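Local structure of BZLF1 trans-activator protein (Human herpesvirus 4, 2C9L) at the interface of chains A and B. The protein acts as a bZIP transcription factor that binds DNA as a homodimer and switches the virus from latency to the lytic cycle. Numbering follows the deposited sequence. Chains: chain A/B, BZLF1 trans-activator protein.

The interface of chains A and B. Residues chain A 37, 40-41; chain B 38, 42, 58-59, 61.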
ATOM      1  N   GLU A  37      -2.901   9.341   7.336  1.00 41.01           N
ATOM      2  CA  GLU A  37      -4.271   9.849   7.299  1.00 41.24           C
ATOM      3  C   GLU A  37      -5.091   9.175   8.400  1.00 34.59           C
ATOM      4  O   GLU A  37      -5.891   9.821   9.063  1.00 34.93           O
ATOM      5  CB  GLU A  37      -4.930   9.567   5.947  1.00 38.30           C
ATOM      6  CG  GLU A  37      -6.429   9.879   5.923  1.00 54.61           C
ATOM      7  CD  GLU A  37      -7.102   9.490   4.614  1.00 72.04           C
ATOM      8  OE1 GLU A  37      -6.703  10.021   3.557  1.00 79.79           O
ATOM      9  OE2 GLU A  37      -8.034   8.653   4.643  1.00 70.19           O
ATOM     10  N   ARG A  40      -4.525  10.883  11.474  1.00 29.41           N
ATOM     11  CA  ARG A  40      -5.134  12.205  11.522  1.00 32.03           C
ATOM     12  C   ARG A  40      -6.621  12.121  11.836  1.00 32.67           C
ATOM     13  O   ARG A  40      -7.139  12.890  12.644  1.00 36.15           O
ATOM     14  CB  ARG A  40      -4.933  12.946  10.199  1.00 49.37           C
ATOM     15  CG  ARG A  40      -3.489  13.307   9.899  1.00 58.12           C
ATOM     16  CD  ARG A  40      -3.424  14.377   8.821  1.00 67.37           C
ATOM     17  NE  ARG A  40      -4.156  15.574   9.229  1.00 76.45           N
ATOM     18  CZ  ARG A  40      -4.238  16.690   8.514  1.00 76.27           C
ATOM     19  NH1 ARG A  40      -3.630  16.779   7.338  1.00 80.81           N
ATOM     20  NH2 ARG A  40      -4.930  17.721   8.976  1.00 82.18           N
ATOM     21  N   LEU A  41      -7.310  11.182  11.204  1.00 26.60           N
ATOM     22  CA  LEU A  41      -8.735  11.022  11.434  1.00 36.64           C
ATOM     23  C   LEU A  41      -9.025  10.556  12.865  1.00 37.51           C
ATOM     24  O   LEU A  41     -10.031  10.950  13.455  1.00 40.26           O
ATOM     25  CB  LEU A  41      -9.325  10.041  10.416  1.00 27.46           C
ATOM     26  CG  LEU A  41      -9.463  10.545   8.974  1.00 43.28           C
ATOM     27  CD1 LEU A  41      -9.315   9.385   7.994  1.00 37.44           C
ATOM     28  CD2 LEU A  41     -10.813  11.238   8.800  1.00 25.62           C
TER
ATOM     29  N   ASN B  38      -9.805   3.547   7.258  1.00 36.70           N
ATOM     30  CA  ASN B  38     -10.042   4.976   7.092  1.00 45.02           C
ATOM     31  C   ASN B  38     -11.464   5.284   6.653  1.00 47.70           C
ATOM     32  O   ASN B  38     -12.026   6.307   7.029  1.00 47.99           O
ATOM     33  CB  ASN B  38      -9.052   5.561   6.087  1.00 37.74           C
ATOM     34  CG  ASN B  38      -7.709   5.877   6.716  1.00 50.97           C
ATOM     35  OD1 ASN B  38      -7.363   5.351   7.779  1.00 42.66           O
ATOM     36  ND2 ASN B  38      -6.938   6.734   6.057  1.00 50.68           N
ATOM     37  N   ARG B  42     -14.069   7.628   8.665  1.00 50.69           N
ATOM     38  CA  ARG B  42     -14.767   8.737   8.019  1.00 56.19           C
ATOM     39  C   ARG B  42     -16.275   8.638   8.196  1.00 57.42           C
ATOM     40  O   ARG B  42     -16.964   9.653   8.298  1.00 54.72           O
ATOM     41  CB  ARG B  42     -14.450   8.775   6.527  1.00 52.47           C
ATOM     42  CG  ARG B  42     -13.089   9.334   6.206  1.00 56.44           C
ATOM     43  CD  ARG B  42     -12.772   9.185   4.730  1.00 55.26           C
ATOM     44  NE  ARG B  42     -11.471   9.760   4.416  1.00 55.72           N
ATOM     45  CZ  ARG B  42     -11.218  11.063   4.389  1.00 57.56           C
ATOM     46  NH1 ARG B  42     -12.184  11.935   4.651  1.00 56.72           N
ATOM     47  NH2 ARG B  42      -9.994  11.490   4.120  1.00 61.03           N
ATOM     48  N   ILE B  58      -9.412  16.786   5.855  1.00 69.56           N
ATOM     49  CA  ILE B  58      -8.526  15.681   5.523  1.00 70.12           C
ATOM     50  C   ILE B  58      -9.115  14.966   4.311  1.00 67.33           C
ATOM     51  O   ILE B  58      -9.850  13.992   4.452  1.00 67.66           O
ATOM     52  CB  ILE B  58      -8.412  14.678   6.696  1.00 69.21           C
ATOM     53  CG1 ILE B  58      -8.016  15.413   7.979  1.00 70.52           C
ATOM     54  CG2 ILE B  58      -7.369  13.617   6.374  1.00 64.50           C
ATOM     55  CD1 ILE B  58      -7.969  14.524   9.205  1.00 73.70           C
ATOM     56  N   PRO B  59      -8.800  15.449   3.101  1.00 70.07           N
ATOM     57  CA  PRO B  59      -9.312  14.842   1.869  1.00 72.37           C
ATOM     58  C   PRO B  59      -8.908  13.379   1.734  1.00 75.69           C
ATOM     59  O   PRO B  59      -7.898  12.954   2.293  1.00 74.55           O
ATOM     60  CB  PRO B  59      -8.710  15.723   0.778  1.00 70.59           C
ATOM     61  CG  PRO B  59      -7.416  16.163   1.387  1.00 72.55           C
ATOM     62  CD  PRO B  59      -7.827  16.510   2.795  1.00 70.70           C
ATOM     63  N   THR B  61      -7.314  10.043   0.488  1.00 86.54           N
ATOM     64  CA  THR B  61      -6.049   9.725  -0.189  1.00 88.39           C
ATOM     65  C   THR B  61      -6.341   8.938  -1.479  1.00 89.04           C
ATOM     66  O   THR B  61      -7.027   7.923  -1.450  1.00 87.24           O
ATOM     67  CB  THR B  61      -5.139   8.866   0.726  1.00 91.55           C
ATOM     68  OG1 THR B  61      -4.840   9.587   1.932  1.00 97.23           O
ATOM     69  CG2 THR B  61      -3.848   8.519   0.019  1.00 87.07           C
TER
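B:Ile58 lies against one face of the A:Arg40 guanidinium, with CG1 offset toward the rim. The isoleucine CD1 packs on A:Arg40 CB at 3.6 Å, at the base of the side chain. Its CG2 touches A:Glu37 CG. A:Glu37 OE1 and the B:Ile58 carbonyl carbon lie at the edge of the B:Arg42 guanidinium, in the guanidinium plane. B:Thr61 OG1 and B:Asn38 ND2 stand over the same face of the A:Glu37 carboxylate, well out of its plane, while B:Arg42 NH2 lies over the opposite face. The nearer carboxylate oxygen is OE2, 3.5 Å from B:Arg42 NH2, a long salt bridge and a weak hydrogen bond. The same NH2 gives a firmer, nearly straight bond to the backbone O of B:Ile58 at 2.5 Å. That bond lies close to the guanidinium plane, so it helps fix the rotation of the group. It also ties the C-terminal segment of chain B to its own helix.

A:Glu37 is the polar centre of the patch. Its CG stands anti to the backbone N (chi1 171°) and the chain stays extended to CD, which carries the carboxylate across to chain B. There the two oxygens divide their partners. OE1 accepts from the B:Thr61 hydroxyl OG1 at 2.5 Å, and OE2 from the B:Asn38 amide ND2 at 2.6 Å. The carboxylate and amide planes are 27° apart. The nearby arginine and these donors would probably favour a charged carboxylate.

A:Leu41 adds apolar packing: CD2 touches B:Arg42 CG at 3.9 Å, and CD1 lies against the B:Asn38 amide.

The patch recurs with the chains exchanged. The tail thus packs against the partner helix of the coiled-coil zipper and probably helps stabilise the homodimer that binds DNA.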